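Local coordinates for type VI secretion system-associated protein TagF (Pseudomonas aeruginosa PAO1, PDB 2QNU) that belongs to the type VI secretion system-associated TagF family, whose members probably act as accessory factors that restrain secretion by this apparatus, at residues B[47-52]-B[84-89]; B[52-57]-B[188-193]; B[70-75]-B[90-95]; B[109-114]-B[137-142]; B[147-152]-B[159-164]. All blocks are in the same frame, centred on the assembly; numbering follows the deposited sequence.

Overall arrangement
Contact 3 is the innermost of the five, a pair of neighbouring strands in the middle of the antiparallel sheet, held by main-chain hydrogen bonds. Contact 4 lies against it, Pro142 and Phe112 resting on Thr73, and combines an indole-to-carbonyl bond with proline packing. Contacts 1 and 2 share Tyr52 and helix 48-53: the first is a buried aromatic cluster on the connection that leads into strand 89-95, the second a partly exposed apolar touch on the 188-193 turn. Contact 5 stands apart, its centre about 43 Å from that of contact 1, and is rich in polar and charged groups. Contacts 2, 4 and 5 reach the second subunit, through 192-193, Asp109 and 159-160 respectively.

Contact 1: residues B[47-52]-B[84-89]; sequences AWLDAY and GRYFPL
Tyr86 is received by three side chains of helix 48-53, those of Trp48, Leu49 and Tyr52. In all three CG stands anti to the backbone N (chi1 of Tyr52 is 176°). Leu49 crosses the Tyr86 side chain at about a right angle and sets CD1 over one face of its ring, 3.4 Å from Tyr86 CZ, a CH-pi contact displaced from the centre toward the hydroxyl end. Gly84 O sits above the opposite face, also toward the rim. The Tyr52 ring is turned 77° from that of Tyr86, and Tyr52 CE1 comes to 3.6 Å from Tyr86 CD1; the pair is oblique. Trp48 uses the far corner of its indole, CH2 lying 3.9 Å from Tyr86 CB, which meets the indole at its edge and near its plane. Tyr52 reaches furthest into the 84-89 segment: its OH lies 3.2 Å from Phe87 C, with Pro88 CD alongside, yet its hydrogen bond is made to Ser79 O. Phe87, whose CB points away from the helix, packs edge-to-face with Phe16, while its backbone is hydrogen-bonded to Ser79. The indole and the Tyr52 ring also stack within the helix, and both touch Met37 of helix 23-44. The arrangement is an aromatic cluster that packs a short helix against the connection between the two hairpin strands 71-77 and 89-95.

Contact 2: residues B[52-57]-B[188-193]; sequences YLTSPL and SARISA
Pro56 and Ser188 bring their CA atoms to 5.4 Å where the chain leaving helix 48-53, out of helical geometry from Thr54 onward, passes the turn of residues 188-193. The side-chain contact is small and mostly apolar. Pro56 CG lies 3.9 Å from Ser188 CB, and Pro56 CD meets Ile191 CD1 at 3.8 Å, the isoleucine crossing the proline ring at about a right angle. Thr54 O faces Ser188 CB at 3.6 Å. The hydroxyl of Thr54 is bonded back to Asp50 O of the preceding helix; Arg190 NH2 stays 4.4 Å from Thr54 OG1, too far for a hydrogen bond. Ser188 OG sits between the backbone N and the carbonyl carbon (chi1 65°), where it accepts from Arg190 N at 3.0 Å and Ile191 N at 3.1 Å; Ser188 N in turn donates to Ile191 O. Within 52-57, Ser55 OG and Ser55 N both reach Tyr52 O from the same face of its carbonyl plane, OG at 2.6 Å. Beyond the turn, Ser192 O accepts from Arg159 NH2 of the second subunit. With its ST turn at Ser188, the 188-193 segment is the connection of the beta hairpin formed by strands 180-185 and 194-199.

Contact 3: residues B[70-75]-B[90-95]; sequences EAVTGV and TVACLL
Ala71 to Val75 and Thr90 to Leu95 are paired strands of an antiparallel beta hairpin in the middle of the sheet, flanked by strand 4-7 beyond 89-95 and by strand 58-62 beyond 71-77. The axes of segments 71-75 and 90-95 approach to 4.6 Å. Ala71-Leu95, Thr73-Cys93 and Val75-Val91 are hydrogen-bonded pairs; Leu95 N to Ala71 O (2.7 Å) is short and Thr73 N to Cys93 O (3.1 Å) is nearly straight at 171°, whereas Ala71 N to Leu95 O is weak. Val72-Leu94 and Gly74-Ala92 are the non-hydrogen-bonded pairs. In the latter Gly74, lacking a side chain, lets its CA approach Val91 O to 3.2 Å in a CA-H...O contact. On the face of Thr73 and Leu95 the packing is diagonal, Thr73 CG2 to Leu95 CD1 3.9 Å, under helices 101-105 and 110-121. Val72 CG2 meets Ala92 CB at 3.9 Å on the other face. Thr73 OG1, anti to its backbone N, turns to Phe60 O on the next strand. Glu70, its chain bent at chi2, has OE1 3.2 Å from Leu94 CD2. Bonds of this pair thus satisfy alternate residues in a buried, mostly apolar setting; flanking strands serve Val72, Gly74, Thr90 and Ala92.

Contact 4: residues B[109-114]-B[137-142]; sequences DGWFEQ and AQLPAP
Trp111 and Pro142 lie side by side and point the same way, the proline ring spread over one face of the indole. Pro142 CD is 3.7 Å from Trp111 CE2, and Pro142 CB stands 4.0 Å from the centroid of the five-membered ring, 17° off its normal, in a CH-pi contact. Trp111 CG is anti to the backbone N (chi1 -172°), and from it the indole edge carrying NE1 reaches the 137-142 segment. There Trp111 NE1 donates to Pro140 O at 2.8 Å, with the oxygen tilted 19° out of the ring plane. Further along the helix, Gln114 and Leu139 slide past each other in opposite directions, Gln114 OE1 to Leu139 CD1 4.1 Å. The neighbouring Phe112 ring takes Trp111 CE3 over its centre, 3.6 Å above its plane, and packs edge-to-face with Trp184. The one N-H of the buried indole is therefore satisfied by a backbone carbonyl; this bond holds the indole edge against the 137-142 segment, together with the proline carbons over its face, in dispersion and CH-pi contact.

Contact 5: residues B[147-152]-B[159-164]; sequences RIEQSL and RSEAVT
Gln150 reaches Ser160 with CG anti to the carbonyl carbon (chi1 -58°) and an extended chain beyond, while Ser160 OG, likewise anti to its carbonyl carbon, turns to meet it. The two residues form a single beta bridge between segments running in roughly opposite directions, flanked by Glu161 N to Glu149 O (2.8 Å) and Ser151 N to Arg159 O (3.1 Å). Gln150 NE2 donates to Ser160 OG at 3.0 Å, nearly straight at 165° and close to the amide plane. Just past the bridge the chain makes an inverse gamma turn centred on Glu161. Arg159 and Ser160 pair on with a strand of the second subunit, whose Ala193 O accepts from Arg159 NH2, so this bridge edges a sheet that crosses the interface. Glu149 and Glu161 lie side by side, Glu149 OE2 4.5 Å from Glu161 OE2; the like charges probably repel, an effect Arg159 should ease. It grips Glu161 side-on, with Arg159 NE 2.7 Å from Glu161 OE2 and Arg159 NH2 3.2 Å from Glu161 OE1.

Contact 1: residues B[47-52]-B[84-89]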
# COMPACT_ATOMS: atom_id res chain seq x y z
N ALA B 47 -12.48 -29.75 17.74
CA ALA B 47 -13.16 -28.65 17.07
C ALA B 47 -12.73 -28.39 15.63
O ALA B 47 -13.34 -27.57 14.95
CB ALA B 47 -12.97 -27.37 17.90
N TRP B 48 -11.68 -29.08 15.17
CA TRP B 48 -11.07 -28.75 13.87
C TRP B 48 -12.04 -28.94 12.70
O TRP B 48 -12.17 -28.06 11.80
CB TRP B 48 -9.82 -29.61 13.62
CG TRP B 48 -9.19 -29.26 12.30
CD1 TRP B 48 -8.38 -28.17 12.05
CD2 TRP B 48 -9.34 -29.93 11.06
NE1 TRP B 48 -8.05 -28.14 10.72
CE2 TRP B 48 -8.60 -29.20 10.09
CE3 TRP B 48 -10.01 -31.08 10.65
CZ2 TRP B 48 -8.53 -29.59 8.76
CZ3 TRP B 48 -9.94 -31.45 9.30
CH2 TRP B 48 -9.20 -30.71 8.39
N LEU B 49 -12.69 -30.11 12.66
CA LEU B 49 -13.42 -30.54 11.47
C LEU B 49 -14.65 -29.67 11.18
O LEU B 49 -14.89 -29.28 10.03
CB LEU B 49 -13.77 -32.01 11.57
CG LEU B 49 -14.58 -32.56 10.41
CD1 LEU B 49 -13.82 -32.53 9.10
CD2 LEU B 49 -15.03 -33.98 10.77
N ASP B 50 -15.32 -29.28 12.24
CA ASP B 50 -16.43 -28.34 12.16
C ASP B 50 -16.04 -26.98 11.65
O ASP B 50 -16.75 -26.38 10.81
CB ASP B 50 -17.02 -28.17 13.57
CG ASP B 50 -17.73 -29.47 14.07
OD1 ASP B 50 -17.83 -30.48 13.32
OD2 ASP B 50 -18.16 -29.49 15.26
N ALA B 51 -14.93 -26.48 12.16
CA ALA B 51 -14.36 -25.19 11.67
C ALA B 51 -13.99 -25.22 10.19
O ALA B 51 -14.37 -24.31 9.41
CB ALA B 51 -13.12 -24.83 12.52
N TYR B 52 -13.24 -26.24 9.81
CA TYR B 52 -12.75 -26.47 8.46
C TYR B 52 -13.90 -26.55 7.43
O TYR B 52 -13.88 -25.87 6.38
CB TYR B 52 -11.95 -27.77 8.42
CG TYR B 52 -11.43 -28.21 7.02
CD1 TYR B 52 -12.00 -29.30 6.33
CD2 TYR B 52 -10.34 -27.57 6.40
CE1 TYR B 52 -11.53 -29.75 5.09
CE2 TYR B 52 -9.87 -28.00 5.15
CZ TYR B 52 -10.45 -29.09 4.51
OH TYR B 52 -9.96 -29.53 3.32
N GLY B 84 -12.52 -39.79 1.58
CA GLY B 84 -12.83 -39.13 2.85
C GLY B 84 -11.71 -38.38 3.57
O GLY B 84 -11.87 -37.92 4.71
N ARG B 85 -10.56 -38.23 2.91
CA ARG B 85 -9.44 -37.49 3.50
C ARG B 85 -9.54 -36.01 3.14
O ARG B 85 -10.00 -35.67 2.04
CB ARG B 85 -8.14 -38.13 3.04
CG ARG B 85 -8.12 -39.63 3.36
CD ARG B 85 -7.03 -40.42 2.65
NE ARG B 85 -7.07 -40.29 1.19
CZ ARG B 85 -6.26 -40.95 0.37
NH1 ARG B 85 -5.38 -41.84 0.84
NH2 ARG B 85 -6.32 -40.73 -0.92
N TYR B 86 -9.17 -35.13 4.08
CA TYR B 86 -9.32 -33.67 3.94
C TYR B 86 -8.09 -32.94 3.37
O TYR B 86 -6.98 -33.07 3.87
CB TYR B 86 -9.72 -33.08 5.30
CG TYR B 86 -11.00 -33.68 5.79
CD1 TYR B 86 -12.20 -33.32 5.17
CD2 TYR B 86 -11.03 -34.64 6.82
CE1 TYR B 86 -13.39 -33.86 5.55
CE2 TYR B 86 -12.22 -35.20 7.21
CZ TYR B 86 -13.41 -34.81 6.57
OH TYR B 86 -14.64 -35.31 6.89
N PHE B 87 -8.30 -32.16 2.30
CA PHE B 87 -7.30 -31.22 1.81
C PHE B 87 -7.96 -30.16 0.96
O PHE B 87 -8.88 -30.48 0.21
CB PHE B 87 -6.26 -31.93 0.95
CG PHE B 87 -4.99 -31.23 0.89
CD1 PHE B 87 -4.07 -31.33 1.95
CD2 PHE B 87 -4.65 -30.42 -0.24
CE1 PHE B 87 -2.87 -30.67 1.88
CE2 PHE B 87 -3.44 -29.79 -0.29
CZ PHE B 87 -2.56 -29.90 0.77
N PRO B 88 -7.53 -28.88 1.08
CA PRO B 88 -8.17 -27.85 0.25
C PRO B 88 -8.05 -28.08 -1.25
O PRO B 88 -7.21 -28.82 -1.71
CB PRO B 88 -7.42 -26.58 0.65
CG PRO B 88 -7.02 -26.80 2.00
CD PRO B 88 -6.65 -28.27 2.08
N LEU B 89 -8.91 -27.41 -1.98
CA LEU B 89 -8.82 -27.40 -3.46
C LEU B 89 -8.57 -25.95 -3.85
O LEU B 89 -9.25 -25.03 -3.42
CB LEU B 89 -10.15 -27.84 -4.07
CG LEU B 89 -10.30 -27.80 -5.62
CD1 LEU B 89 -9.35 -28.77 -6.25
CD2 LEU B 89 -11.70 -28.20 -5.95

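Contact 2: residues B[52-57]-B[188-193]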
# COMPACT_ATOMS: atom_id res chain seq x y z
N TYR B 52 -13.24 -26.24 9.81
CA TYR B 52 -12.75 -26.47 8.46
C TYR B 52 -13.90 -26.55 7.43
O TYR B 52 -13.88 -25.87 6.38
CB TYR B 52 -11.95 -27.77 8.42
CG TYR B 52 -11.43 -28.21 7.02
CD1 TYR B 52 -12.00 -29.30 6.33
CD2 TYR B 52 -10.34 -27.57 6.40
CE1 TYR B 52 -11.53 -29.75 5.09
CE2 TYR B 52 -9.87 -28.00 5.15
CZ TYR B 52 -10.45 -29.09 4.51
OH TYR B 52 -9.96 -29.53 3.32
N LEU B 53 -14.87 -27.39 7.74
CA LEU B 53 -16.02 -27.67 6.83
C LEU B 53 -16.87 -26.48 6.56
O LEU B 53 -17.42 -26.37 5.46
CB LEU B 53 -16.89 -28.70 7.48
CG LEU B 53 -16.68 -30.15 7.11
CD1 LEU B 53 -15.41 -30.54 6.48
CD2 LEU B 53 -16.98 -30.96 8.36
N THR B 54 -16.97 -25.56 7.51
CA THR B 54 -17.80 -24.40 7.29
C THR B 54 -17.04 -23.10 7.08
O THR B 54 -17.64 -22.03 7.21
CB THR B 54 -18.70 -24.18 8.49
OG1 THR B 54 -17.86 -24.02 9.64
CG2 THR B 54 -19.66 -25.37 8.67
N SER B 55 -15.72 -23.20 6.87
CA SER B 55 -14.86 -22.06 6.74
C SER B 55 -15.03 -21.46 5.33
O SER B 55 -15.47 -22.15 4.39
CB SER B 55 -13.40 -22.46 6.98
OG SER B 55 -13.01 -23.46 6.08
N PRO B 56 -14.67 -20.18 5.16
CA PRO B 56 -14.78 -19.50 3.87
C PRO B 56 -13.93 -20.00 2.73
O PRO B 56 -12.93 -20.74 2.88
CB PRO B 56 -14.33 -18.07 4.17
CG PRO B 56 -14.57 -17.93 5.63
CD PRO B 56 -14.18 -19.26 6.19
N LEU B 57 -14.37 -19.57 1.56
CA LEU B 57 -13.53 -19.63 0.40
C LEU B 57 -12.74 -18.32 0.46
O LEU B 57 -13.35 -17.23 0.69
CB LEU B 57 -14.37 -19.71 -0.88
CG LEU B 57 -14.87 -21.14 -1.20
CD1 LEU B 57 -15.98 -21.60 -0.22
CD2 LEU B 57 -15.34 -21.19 -2.62
N SER B 188 -18.15 -16.21 6.12
CA SER B 188 -19.02 -17.31 6.49
C SER B 188 -19.90 -16.80 7.64
O SER B 188 -19.69 -15.68 8.15
CB SER B 188 -18.20 -18.51 6.99
OG SER B 188 -17.53 -18.14 8.21
N ALA B 189 -20.87 -17.60 8.07
CA ALA B 189 -21.55 -17.29 9.30
C ALA B 189 -20.57 -16.88 10.46
O ALA B 189 -20.91 -16.05 11.28
CB ALA B 189 -22.36 -18.50 9.74
N ARG B 190 -19.37 -17.42 10.49
CA ARG B 190 -18.46 -17.16 11.61
C ARG B 190 -17.38 -16.07 11.41
O ARG B 190 -16.87 -15.50 12.37
CB ARG B 190 -17.75 -18.46 12.00
CG ARG B 190 -18.72 -19.57 12.28
CD ARG B 190 -18.34 -20.33 13.57
NE ARG B 190 -17.66 -21.62 13.33
CZ ARG B 190 -16.49 -22.01 13.84
NH1 ARG B 190 -15.75 -21.22 14.64
NH2 ARG B 190 -16.04 -23.23 13.54
N ILE B 191 -17.03 -15.78 10.17
CA ILE B 191 -15.99 -14.82 9.84
C ILE B 191 -16.61 -13.76 8.94
O ILE B 191 -17.15 -14.10 7.85
CB ILE B 191 -14.88 -15.56 9.12
CG1 ILE B 191 -14.42 -16.77 9.96
CG2 ILE B 191 -13.76 -14.67 8.83
CD1 ILE B 191 -13.20 -17.48 9.39
N SER B 192 -16.58 -12.50 9.36
CA SER B 192 -17.08 -11.41 8.46
C SER B 192 -16.25 -11.27 7.22
O SER B 192 -15.01 -11.46 7.26
CB SER B 192 -17.05 -10.06 9.15
OG SER B 192 -18.01 -10.09 10.19
N ALA B 193 -16.92 -10.87 6.14
CA ALA B 193 -16.27 -10.46 4.92
C ALA B 193 -15.25 -9.38 5.24
O ALA B 193 -15.50 -8.48 6.07
CB ALA B 193 -17.30 -9.91 3.92

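Contact 3: residues B[70-75]-B[90-95]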
# COMPACT_ATOMS: atom_id res chain seq x y z
N GLU B 70 7.01 -16.62 -9.67
CA GLU B 70 5.86 -15.90 -10.19
C GLU B 70 4.96 -15.43 -9.05
O GLU B 70 4.95 -16.00 -7.92
CB GLU B 70 5.06 -16.77 -11.16
CG GLU B 70 5.56 -16.82 -12.59
CD GLU B 70 6.67 -17.85 -12.79
OE1 GLU B 70 6.49 -18.99 -12.28
OE2 GLU B 70 7.71 -17.54 -13.47
N ALA B 71 4.19 -14.39 -9.35
CA ALA B 71 3.10 -14.04 -8.50
C ALA B 71 1.96 -15.07 -8.72
O ALA B 71 1.88 -15.78 -9.77
CB ALA B 71 2.63 -12.65 -8.77
N VAL B 72 1.06 -15.13 -7.75
CA VAL B 72 -0.04 -16.05 -7.84
C VAL B 72 -1.30 -15.42 -7.26
O VAL B 72 -1.30 -14.70 -6.22
CB VAL B 72 0.38 -17.49 -7.34
CG1 VAL B 72 1.10 -17.45 -6.05
CG2 VAL B 72 -0.79 -18.51 -7.31
N THR B 73 -2.38 -15.66 -8.00
CA THR B 73 -3.71 -15.26 -7.57
C THR B 73 -4.70 -16.42 -7.77
O THR B 73 -4.46 -17.31 -8.57
CB THR B 73 -4.19 -14.03 -8.31
OG1 THR B 73 -5.36 -13.53 -7.69
CG2 THR B 73 -4.46 -14.32 -9.77
N GLY B 74 -5.76 -16.42 -6.97
CA GLY B 74 -6.70 -17.52 -7.03
C GLY B 74 -7.70 -17.56 -5.92
O GLY B 74 -7.97 -16.55 -5.28
N VAL B 75 -8.28 -18.74 -5.75
CA VAL B 75 -9.22 -18.99 -4.67
C VAL B 75 -8.95 -20.37 -4.10
O VAL B 75 -8.63 -21.28 -4.83
CB VAL B 75 -10.69 -18.87 -5.11
CG1 VAL B 75 -11.62 -18.99 -3.88
CG2 VAL B 75 -10.97 -17.57 -5.85
N THR B 90 -7.58 -25.77 -4.69
CA THR B 90 -7.19 -24.44 -5.08
C THR B 90 -7.26 -24.35 -6.57
O THR B 90 -6.81 -25.25 -7.22
CB THR B 90 -5.70 -24.17 -4.63
OG1 THR B 90 -5.58 -24.43 -3.25
CG2 THR B 90 -5.29 -22.74 -4.89
N VAL B 91 -7.83 -23.26 -7.06
CA VAL B 91 -7.63 -22.83 -8.45
C VAL B 91 -6.70 -21.59 -8.42
O VAL B 91 -6.95 -20.61 -7.68
CB VAL B 91 -8.97 -22.48 -9.09
CG1 VAL B 91 -8.80 -21.83 -10.49
CG2 VAL B 91 -9.85 -23.75 -9.14
N ALA B 92 -5.63 -21.65 -9.22
CA ALA B 92 -4.55 -20.64 -9.19
C ALA B 92 -4.12 -20.23 -10.59
O ALA B 92 -3.98 -21.07 -11.48
CB ALA B 92 -3.37 -21.17 -8.46
N CYS B 93 -3.95 -18.92 -10.77
CA CYS B 93 -3.31 -18.39 -11.96
C CYS B 93 -1.94 -17.79 -11.61
O CYS B 93 -1.82 -16.87 -10.80
CB CYS B 93 -4.21 -17.34 -12.55
SG CYS B 93 -3.51 -16.67 -13.97
N LEU B 94 -0.90 -18.30 -12.24
CA LEU B 94 0.44 -17.78 -12.07
C LEU B 94 0.69 -16.55 -12.95
O LEU B 94 0.45 -16.59 -14.08
CB LEU B 94 1.42 -18.86 -12.45
CG LEU B 94 2.12 -19.54 -11.27
CD1 LEU B 94 1.28 -20.66 -10.75
CD2 LEU B 94 3.52 -20.04 -11.74
N LEU B 95 1.14 -15.45 -12.39
CA LEU B 95 1.32 -14.23 -13.16
C LEU B 95 2.82 -13.87 -13.25
O LEU B 95 3.65 -14.35 -12.43
CB LEU B 95 0.58 -13.08 -12.49
CG LEU B 95 -0.93 -13.22 -12.34
CD1 LEU B 95 -1.38 -12.43 -11.13
CD2 LEU B 95 -1.62 -12.76 -13.63

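Contact 4: residues B[109-114]-B[137-142]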
# COMPACT_ATOMS: atom_id res chain seq x y z
N ASP B 109 -14.49 -7.99 -9.07
CA ASP B 109 -14.70 -9.30 -8.42
C ASP B 109 -15.00 -10.45 -9.38
O ASP B 109 -14.94 -11.62 -8.98
CB ASP B 109 -15.87 -9.20 -7.46
CG ASP B 109 -15.56 -8.39 -6.22
OD1 ASP B 109 -14.50 -8.62 -5.60
OD2 ASP B 109 -16.44 -7.58 -5.83
N GLY B 110 -15.30 -10.14 -10.63
CA GLY B 110 -15.86 -11.10 -11.58
C GLY B 110 -15.10 -12.39 -11.77
O GLY B 110 -15.71 -13.49 -11.72
N TRP B 111 -13.78 -12.28 -12.03
CA TRP B 111 -12.93 -13.48 -12.22
C TRP B 111 -13.01 -14.40 -10.97
O TRP B 111 -13.19 -15.61 -11.05
CB TRP B 111 -11.48 -13.05 -12.46
CG TRP B 111 -10.59 -14.17 -12.85
CD1 TRP B 111 -10.51 -14.79 -14.09
CD2 TRP B 111 -9.70 -14.88 -11.98
NE1 TRP B 111 -9.59 -15.80 -14.03
CE2 TRP B 111 -9.08 -15.87 -12.75
CE3 TRP B 111 -9.35 -14.74 -10.62
CZ2 TRP B 111 -8.15 -16.75 -12.21
CZ3 TRP B 111 -8.41 -15.60 -10.08
CH2 TRP B 111 -7.82 -16.59 -10.87
N PHE B 112 -12.86 -13.79 -9.82
CA PHE B 112 -12.91 -14.49 -8.53
C PHE B 112 -14.29 -15.22 -8.24
O PHE B 112 -14.35 -16.36 -7.72
CB PHE B 112 -12.54 -13.49 -7.44
CG PHE B 112 -11.07 -13.05 -7.50
CD1 PHE B 112 -10.08 -13.88 -7.04
CD2 PHE B 112 -10.71 -11.82 -8.06
CE1 PHE B 112 -8.69 -13.52 -7.14
CE2 PHE B 112 -9.34 -11.43 -8.18
CZ PHE B 112 -8.34 -12.27 -7.70
N GLU B 113 -15.35 -14.52 -8.55
CA GLU B 113 -16.70 -15.08 -8.46
C GLU B 113 -16.86 -16.28 -9.41
O GLU B 113 -17.36 -17.34 -9.01
CB GLU B 113 -17.71 -13.99 -8.76
CG GLU B 113 -17.81 -13.03 -7.59
CD GLU B 113 -18.62 -11.78 -7.87
OE1 GLU B 113 -19.08 -11.58 -8.99
OE2 GLU B 113 -18.78 -10.98 -6.95
N GLN B 114 -16.34 -16.15 -10.63
CA GLN B 114 -16.33 -17.28 -11.56
C GLN B 114 -15.50 -18.42 -11.02
O GLN B 114 -15.87 -19.55 -11.17
CB GLN B 114 -15.74 -16.93 -12.95
CG GLN B 114 -16.37 -15.74 -13.63
CD GLN B 114 -15.74 -15.40 -15.02
OE1 GLN B 114 -15.32 -16.31 -15.77
NE2 GLN B 114 -15.71 -14.09 -15.36
N ALA B 137 -9.43 -25.06 -17.44
CA ALA B 137 -8.48 -24.93 -18.55
C ALA B 137 -8.95 -23.88 -19.57
O ALA B 137 -8.13 -23.33 -20.26
CB ALA B 137 -8.30 -26.27 -19.25
N GLN B 138 -10.26 -23.62 -19.62
CA GLN B 138 -10.84 -22.65 -20.54
C GLN B 138 -10.92 -21.28 -19.91
O GLN B 138 -11.37 -20.30 -20.52
CB GLN B 138 -12.26 -23.10 -20.94
CG GLN B 138 -12.37 -24.36 -21.84
CD GLN B 138 -13.80 -24.58 -22.44
OE1 GLN B 138 -14.68 -23.71 -22.27
NE2 GLN B 138 -14.03 -25.73 -23.12
N LEU B 139 -10.47 -21.16 -18.66
CA LEU B 139 -10.66 -19.95 -17.92
C LEU B 139 -9.59 -18.93 -18.31
O LEU B 139 -8.39 -19.28 -18.41
CB LEU B 139 -10.61 -20.30 -16.43
CG LEU B 139 -11.35 -19.57 -15.31
CD1 LEU B 139 -12.84 -19.53 -15.39
CD2 LEU B 139 -10.95 -20.27 -14.00
N PRO B 140 -9.99 -17.64 -18.49
CA PRO B 140 -9.04 -16.60 -18.87
C PRO B 140 -8.20 -16.21 -17.69
O PRO B 140 -8.57 -16.50 -16.55
CB PRO B 140 -9.95 -15.42 -19.26
CG PRO B 140 -11.11 -15.57 -18.38
CD PRO B 140 -11.33 -17.07 -18.29
N ALA B 141 -7.06 -15.55 -17.94
CA ALA B 141 -6.33 -14.90 -16.85
C ALA B 141 -7.23 -13.79 -16.28
O ALA B 141 -8.17 -13.33 -16.97
CB ALA B 141 -4.98 -14.29 -17.36
N PRO B 142 -6.97 -13.38 -15.02
CA PRO B 142 -7.62 -12.20 -14.50
C PRO B 142 -7.20 -10.92 -15.21
O PRO B 142 -6.09 -10.83 -15.73
CB PRO B 142 -7.19 -12.15 -13.03
CG PRO B 142 -6.07 -13.05 -12.92
CD PRO B 142 -6.11 -14.04 -14.02

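Contact 5: residues B[147-152]-B[159-164]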
# COMPACT_ATOMS: atom_id res chain seq x y z
N ARG B 147 2.72 -3.49 -13.60
CA ARG B 147 2.80 -2.44 -12.55
C ARG B 147 3.45 -1.12 -13.07
O ARG B 147 4.29 -1.14 -13.99
CB ARG B 147 3.49 -2.91 -11.25
CG ARG B 147 4.48 -4.04 -11.37
CD ARG B 147 5.68 -3.91 -10.48
NE ARG B 147 5.53 -3.09 -9.26
CZ ARG B 147 5.55 -3.56 -8.00
NH1 ARG B 147 5.68 -4.86 -7.74
NH2 ARG B 147 5.44 -2.71 -6.98
N ILE B 148 2.99 0.00 -12.51
CA ILE B 148 3.55 1.29 -12.79
C ILE B 148 5.01 1.07 -12.71
O ILE B 148 5.49 0.42 -11.79
CB ILE B 148 3.14 2.36 -11.76
CG1 ILE B 148 1.62 2.56 -11.74
CG2 ILE B 148 3.81 3.68 -12.06
CD1 ILE B 148 1.00 3.30 -12.98
N GLU B 149 5.72 1.59 -13.69
CA GLU B 149 7.16 1.55 -13.75
C GLU B 149 7.80 2.18 -12.50
O GLU B 149 7.39 3.23 -12.05
CB GLU B 149 7.64 2.29 -15.01
CG GLU B 149 9.15 2.35 -15.17
CD GLU B 149 9.62 3.35 -16.23
OE1 GLU B 149 8.93 3.48 -17.26
OE2 GLU B 149 10.68 3.99 -16.02
N GLN B 150 8.78 1.47 -11.94
CA GLN B 150 9.49 1.86 -10.72
C GLN B 150 10.97 1.45 -10.80
O GLN B 150 11.33 0.54 -11.54
CB GLN B 150 8.88 1.18 -9.51
CG GLN B 150 7.38 1.48 -9.27
CD GLN B 150 6.86 0.78 -8.04
OE1 GLN B 150 7.03 -0.44 -7.90
NE2 GLN B 150 6.21 1.52 -7.15
N SER B 151 11.82 2.13 -10.04
CA SER B 151 13.26 1.79 -9.94
C SER B 151 13.76 2.05 -8.49
O SER B 151 12.98 1.92 -7.54
CB SER B 151 14.07 2.52 -11.02
OG SER B 151 13.74 3.89 -11.11
N LEU B 152 15.05 2.34 -8.32
CA LEU B 152 15.64 2.63 -7.00
C LEU B 152 16.68 3.74 -7.08
O LEU B 152 17.10 4.14 -8.16
CB LEU B 152 16.29 1.37 -6.40
CG LEU B 152 15.47 0.64 -5.34
CD1 LEU B 152 14.41 -0.30 -5.95
CD2 LEU B 152 16.37 -0.12 -4.38
N ARG B 159 11.44 5.32 -6.72
CA ARG B 159 10.79 6.26 -7.63
C ARG B 159 9.75 5.53 -8.50
O ARG B 159 10.08 4.56 -9.11
CB ARG B 159 11.80 6.98 -8.53
CG ARG B 159 11.15 8.16 -9.29
CD ARG B 159 12.11 8.91 -10.26
NE ARG B 159 11.31 9.42 -11.38
CZ ARG B 159 10.68 10.60 -11.39
NH1 ARG B 159 10.79 11.49 -10.38
NH2 ARG B 159 9.94 10.91 -12.45
N SER B 160 8.51 5.99 -8.53
CA SER B 160 7.51 5.47 -9.45
C SER B 160 7.24 6.50 -10.52
O SER B 160 7.18 7.70 -10.27
CB SER B 160 6.18 5.19 -8.74
OG SER B 160 6.37 4.48 -7.53
N GLU B 161 7.01 6.00 -11.71
CA GLU B 161 6.75 6.83 -12.84
C GLU B 161 5.27 7.16 -12.92
O GLU B 161 4.58 6.78 -13.82
CB GLU B 161 7.26 6.10 -14.07
CG GLU B 161 8.80 6.04 -14.11
CD GLU B 161 9.49 7.40 -13.83
OE1 GLU B 161 9.07 8.46 -14.39
OE2 GLU B 161 10.47 7.40 -13.03
N ALA B 162 4.81 7.91 -11.94
CA ALA B 162 3.38 8.14 -11.75
C ALA B 162 3.21 9.63 -11.70
O ALA B 162 3.76 10.30 -10.81
CB ALA B 162 2.89 7.46 -10.42
N VAL B 163 2.51 10.16 -12.70
CA VAL B 163 2.39 11.60 -12.82
C VAL B 163 0.96 12.08 -12.70
O VAL B 163 0.70 13.27 -12.92
CB VAL B 163 3.03 12.14 -14.17
CG1 VAL B 163 4.39 11.50 -14.41
CG2 VAL B 163 2.16 11.91 -15.36
N THR B 164 0.01 11.17 -12.48
CA THR B 164 -1.38 11.56 -12.28
C THR B 164 -1.80 10.99 -10.95
O THR B 164 -1.16 10.08 -10.52
CB THR B 164 -2.33 11.01 -13.36
OG1 THR B 164 -2.21 9.57 -13.47
CG2 THR B 164 -2.01 11.69 -14.74